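Long-range contacts in replication initiator protein (Staphylococcus aureus subsp. aureus, PDB 4PTA), which probably binds the replication origin and initiates replication of staphylococcal multidrug-resistance plasmids, assembling on origin DNA to do so: residues S33-I38 with I82-K87; A41-R46 with F64-A69. All blocks are in the same frame, centred on the assembly; numbering follows the deposited sequence.

Interaction 1: S33-I38 with I82-K87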
# COMPACT_ATOMS: atom_id res chain seq x y z
N SER A 33 11.35 16.16 15.76
CA SER A 33 12.39 15.17 15.98
C SER A 33 11.98 13.86 15.31
O SER A 33 10.80 13.51 15.28
CB SER A 33 12.59 14.93 17.48
OG SER A 33 11.51 14.18 18.02
N ASN A 34 12.96 13.13 14.79
CA ASN A 34 12.71 11.84 14.19
C ASN A 34 11.93 10.90 15.12
O ASN A 34 11.15 10.07 14.67
CB ASN A 34 14.02 11.19 13.73
CG ASN A 34 14.67 11.94 12.59
OD1 ASN A 34 13.99 12.61 11.80
ND2 ASN A 34 15.99 11.83 12.48
N ASP A 35 12.14 11.04 16.42
CA ASP A 35 11.43 10.21 17.39
C ASP A 35 9.92 10.44 17.29
O ASP A 35 9.14 9.51 17.44
CB ASP A 35 11.91 10.49 18.82
CG ASP A 35 13.40 10.26 19.00
OD1 ASP A 35 13.90 9.19 18.60
OD2 ASP A 35 14.07 11.17 19.54
N ALA A 36 9.52 11.68 17.04
CA ALA A 36 8.11 12.03 16.95
C ALA A 36 7.52 11.67 15.58
O ALA A 36 6.39 11.20 15.49
CB ALA A 36 7.90 13.51 17.25
N LYS A 37 8.30 11.89 14.52
CA LYS A 37 7.89 11.47 13.19
C LYS A 37 7.65 9.97 13.16
O LYS A 37 6.60 9.51 12.69
CB LYS A 37 8.96 11.84 12.17
CG LYS A 37 9.28 13.31 12.12
CD LYS A 37 10.18 13.61 10.94
CE LYS A 37 10.39 15.10 10.79
NZ LYS A 37 11.28 15.40 9.63
N ILE A 38 8.60 9.19 13.66
CA ILE A 38 8.45 7.74 13.69
C ILE A 38 7.33 7.33 14.64
O ILE A 38 6.60 6.38 14.36
CB ILE A 38 9.76 7.04 14.09
CG1 ILE A 38 10.81 7.20 13.00
CG2 ILE A 38 9.51 5.56 14.37
CD1 ILE A 38 12.23 6.98 13.47
N ILE A 82 8.58 10.11 25.63
CA ILE A 82 7.20 10.18 25.15
C ILE A 82 6.56 11.51 25.49
O ILE A 82 5.75 12.04 24.73
CB ILE A 82 6.32 9.02 25.68
CG1 ILE A 82 5.08 9.56 26.39
CG2 ILE A 82 7.12 8.11 26.59
CD1 ILE A 82 4.14 8.48 26.88
N THR A 83 6.93 12.06 26.65
CA THR A 83 6.48 13.39 27.04
C THR A 83 6.87 14.40 25.96
O THR A 83 6.04 15.18 25.49
CB THR A 83 7.09 13.80 28.40
OG1 THR A 83 6.26 13.29 29.45
CG2 THR A 83 7.17 15.31 28.52
N LYS A 84 8.14 14.37 25.57
CA LYS A 84 8.63 15.20 24.48
C LYS A 84 7.87 14.92 23.18
O LYS A 84 7.61 15.83 22.39
CB LYS A 84 10.13 14.99 24.27
CG LYS A 84 10.68 15.63 23.01
CD LYS A 84 12.06 15.09 22.67
CE LYS A 84 12.46 15.45 21.25
NZ LYS A 84 13.70 14.74 20.82
N ILE A 85 7.52 13.65 22.97
CA ILE A 85 6.85 13.22 21.75
C ILE A 85 5.44 13.80 21.64
O ILE A 85 5.10 14.43 20.64
CB ILE A 85 6.76 11.69 21.65
CG1 ILE A 85 8.14 11.09 21.38
CG2 ILE A 85 5.78 11.28 20.56
CD1 ILE A 85 8.17 9.59 21.44
N LYS A 86 4.63 13.58 22.67
CA LYS A 86 3.28 14.12 22.70
C LYS A 86 3.29 15.62 22.52
O LYS A 86 2.61 16.16 21.65
CB LYS A 86 2.59 13.78 24.02
CG LYS A 86 2.44 12.31 24.29
CD LYS A 86 1.59 12.10 25.53
CE LYS A 86 1.42 10.63 25.85
NZ LYS A 86 0.52 10.42 27.02
N LYS A 87 4.07 16.31 23.35
CA LYS A 87 4.14 17.76 23.31
C LYS A 87 4.52 18.25 21.92
O LYS A 87 4.03 19.28 21.46
CB LYS A 87 5.13 18.29 24.35
CG LYS A 87 4.64 18.15 25.78
CD LYS A 87 5.66 18.67 26.79
CE LYS A 87 5.19 18.42 28.21
NZ LYS A 87 6.21 18.78 29.22
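Helices 34-44 and 79-91 cross steeply where Ala36 meets Ile85, so that Ser33-Ile38 and Ile82-Lys87 come close at one point and diverge elsewhere. The axes of 34-38 and 82-87 pass 9.2 Å apart at a signed crossing angle of -71°, and the small residue Ala36 sits at the crossing, its CA 5.1 Å from CA of Ile85. This is the closer, better buried part of the contact, with Ile85 meeting backbone atoms. Ile85 carries CG2 anti to its backbone N and CG1 anti to its carbonyl carbon, so its two branches spread over the helix 34-44 backbone: CG2 approaches Ala36 CA at 4.4 Å, while CD1 at the end of the other branch comes to 4.1 Å from Asp35 O. Glu88 and Leu89, one turn further along helix 79-91, also pack on Ala36, and Leu75 and Cys77 touch Ile85.

The solvent side is looser and polar. Lys84, CG anti to the backbone N (chi1 170°) and extended beyond, reaches across to the start of the other helix. Its NZ lies 3.8 Å from Asp35 OD2, a long salt bridge in which the side chains cross at about a right angle. Lys84 NZ also sits 3.5 Å from Ser33 CB and 3.6 Å from Ser33 OG, with no hydrogen bond to that hydroxyl. Ser33 is the N-cap of helix 34-44, OG taking a weak bond from Ala36 N, and its stronger partner is Glu88 OE1. The chemistry implies a division of labour: burial of Ile85 against Ala36 carries most of the apolar contact, the small alanine letting the backbones come near, whereas the lysine contributes a stretched, largely electrostatic link that solvent would be expected to weaken.

Interaction 2: A41-R46 with F64-A69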
# COMPACT_ATOMS: atom_id res chain seq x y z
N ALA A 41 4.15 7.54 12.86
CA ALA A 41 4.00 6.40 11.95
C ALA A 41 3.59 5.13 12.69
O ALA A 41 2.72 4.39 12.21
CB ALA A 41 5.30 6.16 11.18
N ILE A 42 4.21 4.87 13.83
CA ILE A 42 3.88 3.70 14.63
C ILE A 42 2.43 3.74 15.12
O ILE A 42 1.69 2.76 14.99
CB ILE A 42 4.84 3.52 15.84
CG1 ILE A 42 6.25 3.16 15.35
CG2 ILE A 42 4.33 2.45 16.79
CD1 ILE A 42 7.20 2.75 16.46
N LEU A 43 2.02 4.88 15.67
CA LEU A 43 0.66 5.05 16.17
C LEU A 43 -0.36 4.96 15.04
O LEU A 43 -1.45 4.40 15.20
CB LEU A 43 0.53 6.38 16.90
CG LEU A 43 0.42 6.36 18.43
CD1 LEU A 43 0.73 4.99 19.00
CD2 LEU A 43 1.32 7.42 19.03
N ARG A 44 -0.01 5.52 13.89
CA ARG A 44 -0.88 5.48 12.72
C ARG A 44 -1.26 4.05 12.38
O ARG A 44 -2.39 3.76 12.00
CB ARG A 44 -0.18 6.12 11.53
CG ARG A 44 -1.08 6.33 10.35
CD ARG A 44 -0.32 6.64 9.08
NE ARG A 44 -1.22 7.24 8.10
CZ ARG A 44 -2.02 6.55 7.30
NH1 ARG A 44 -2.82 7.18 6.44
NH2 ARG A 44 -2.04 5.22 7.37
N ASP A 45 -0.29 3.15 12.51
CA ASP A 45 -0.49 1.75 12.20
C ASP A 45 -1.53 1.10 13.12
O ASP A 45 -2.09 0.06 12.77
CB ASP A 45 0.84 1.01 12.28
CG ASP A 45 0.80 -0.35 11.60
OD1 ASP A 45 0.18 -0.46 10.52
OD2 ASP A 45 1.38 -1.31 12.15
N ARG A 46 -1.78 1.71 14.27
CA ARG A 46 -2.68 1.14 15.28
C ARG A 46 -4.16 1.44 15.02
O ARG A 46 -5.03 0.94 15.74
CB ARG A 46 -2.32 1.62 16.69
CG ARG A 46 -0.84 1.87 16.95
CD ARG A 46 -0.14 0.62 17.47
NE ARG A 46 -0.89 -0.01 18.55
CZ ARG A 46 -0.49 -1.11 19.19
NH1 ARG A 46 0.66 -1.69 18.86
NH2 ARG A 46 -1.23 -1.63 20.16
N PHE A 64 -7.34 6.71 20.79
CA PHE A 64 -6.50 5.77 21.52
C PHE A 64 -6.68 5.89 23.03
O PHE A 64 -6.85 6.99 23.57
CB PHE A 64 -5.02 5.97 21.17
CG PHE A 64 -4.68 5.67 19.74
CD1 PHE A 64 -4.13 6.64 18.92
CD2 PHE A 64 -4.93 4.42 19.20
CE1 PHE A 64 -3.83 6.37 17.61
CE2 PHE A 64 -4.62 4.14 17.89
CZ PHE A 64 -4.07 5.12 17.09
N ILE A 65 -6.65 4.75 23.71
CA ILE A 65 -6.67 4.71 25.17
C ILE A 65 -5.39 4.03 25.65
O ILE A 65 -5.36 2.82 25.87
CB ILE A 65 -7.88 3.93 25.70
CG1 ILE A 65 -9.18 4.59 25.22
CG2 ILE A 65 -7.85 3.87 27.22
CD1 ILE A 65 -10.43 3.99 25.83
N TYR A 66 -4.33 4.82 25.79
CA TYR A 66 -3.02 4.29 26.14
C TYR A 66 -2.42 4.98 27.36
O TYR A 66 -2.43 6.21 27.46
CB TYR A 66 -2.07 4.41 24.94
CG TYR A 66 -2.39 3.49 23.79
CD1 TYR A 66 -2.17 3.88 22.47
CD2 TYR A 66 -2.92 2.22 24.01
CE1 TYR A 66 -2.46 3.04 21.41
CE2 TYR A 66 -3.21 1.37 22.96
CZ TYR A 66 -2.98 1.79 21.66
OH TYR A 66 -3.28 0.94 20.61
N THR A 67 -1.91 4.18 28.29
CA THR A 67 -1.27 4.72 29.49
C THR A 67 0.15 5.18 29.16
O THR A 67 0.60 5.07 28.02
CB THR A 67 -1.18 3.66 30.61
OG1 THR A 67 -0.10 2.77 30.33
CG2 THR A 67 -2.48 2.88 30.72
N VAL A 68 0.85 5.69 30.16
CA VAL A 68 2.23 6.11 29.97
C VAL A 68 3.10 4.90 29.67
O VAL A 68 4.11 5.01 28.97
CB VAL A 68 2.78 6.83 31.21
CG1 VAL A 68 4.00 7.67 30.83
CG2 VAL A 68 1.71 7.70 31.84
N ALA A 69 2.70 3.74 30.19
CA ALA A 69 3.46 2.51 30.02
C ALA A 69 3.18 1.86 28.66
O ALA A 69 4.09 1.31 28.04
CB ALA A 69 3.16 1.53 31.15
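Residues 64-66 form the extended lead-in to helix 68-74, consistent with the first strand of a winged helix, and they lie over the C-terminal end of helix 34-44. Phe64 and Tyr66, two residues apart on this segment, both point toward the helix, and each has CG anti to its carbonyl carbon. The tip of the Phe64 ring reaches the backbone of the helix end obliquely: CZ lies 3.3 Å from Leu43 O, a carbonyl that also takes the backbone N-H of Arg46, and CE2 is 3.6 Å from Arg46 CB, while Arg46 C is met edge-on. The Leu43 side chain bridges both aromatics, with CG 4.3 Å from Phe64 CE1 and CD1 4.4 Å from Tyr66 CE1.

The polar element is a fork. Arg46, its chain bent at chi2 (-90°) and chi3 (-48°), folds so that NE and NH2 both donate to the phenol oxygen of Tyr66, each 3.3 Å from OH. Both bonds are weak, and they converge on one acceptor at the guanidinium edge. The guanidinium and ring planes are 75° apart, so the arginine meets the hydroxyl end of the tyrosine and does not stack on its ring. The phenol oxygen offers the buried guanidinium a weak polar contact, and two donors would be expected to stabilise a partial negative charge there.

Trp55 packs edge-to-face with Tyr66, Ile74 of helix 68-74 touches both Arg46 and Tyr66, and Ala126 of the second subunit packs on Arg46. Backbone hydrogen bonds join Phe64 to Leu108, which places this segment beside strand 108-110. A lead-in segment lying between a hairpin strand and helix 34-44 is consistent with winged-helix topology.

Interactions 1 and 2 use successive parts of one helix, 34-44: its N-terminal turn crosses helix 79-91 in interaction 1, and its C-terminal end meets the segment leading into helix 68-74 in interaction 2. Their centres lie about 12 Å apart. Along the chain interaction 2 is nested within the loop that interaction 1 closes. Helices 68-74 and 79-91 follow each other, and Ile82 CD1 packs on Val68 CG1, though Val68 is poorly ordered. Helix 79-91 and the lead-in to helix 68-74 thus both pack on helix 34-44 within the RepA N-terminal region, consistent with a DNA-binding winged-helix unit. Both contacts also border the second subunit, so this core adjoins the protein's own assembly interface.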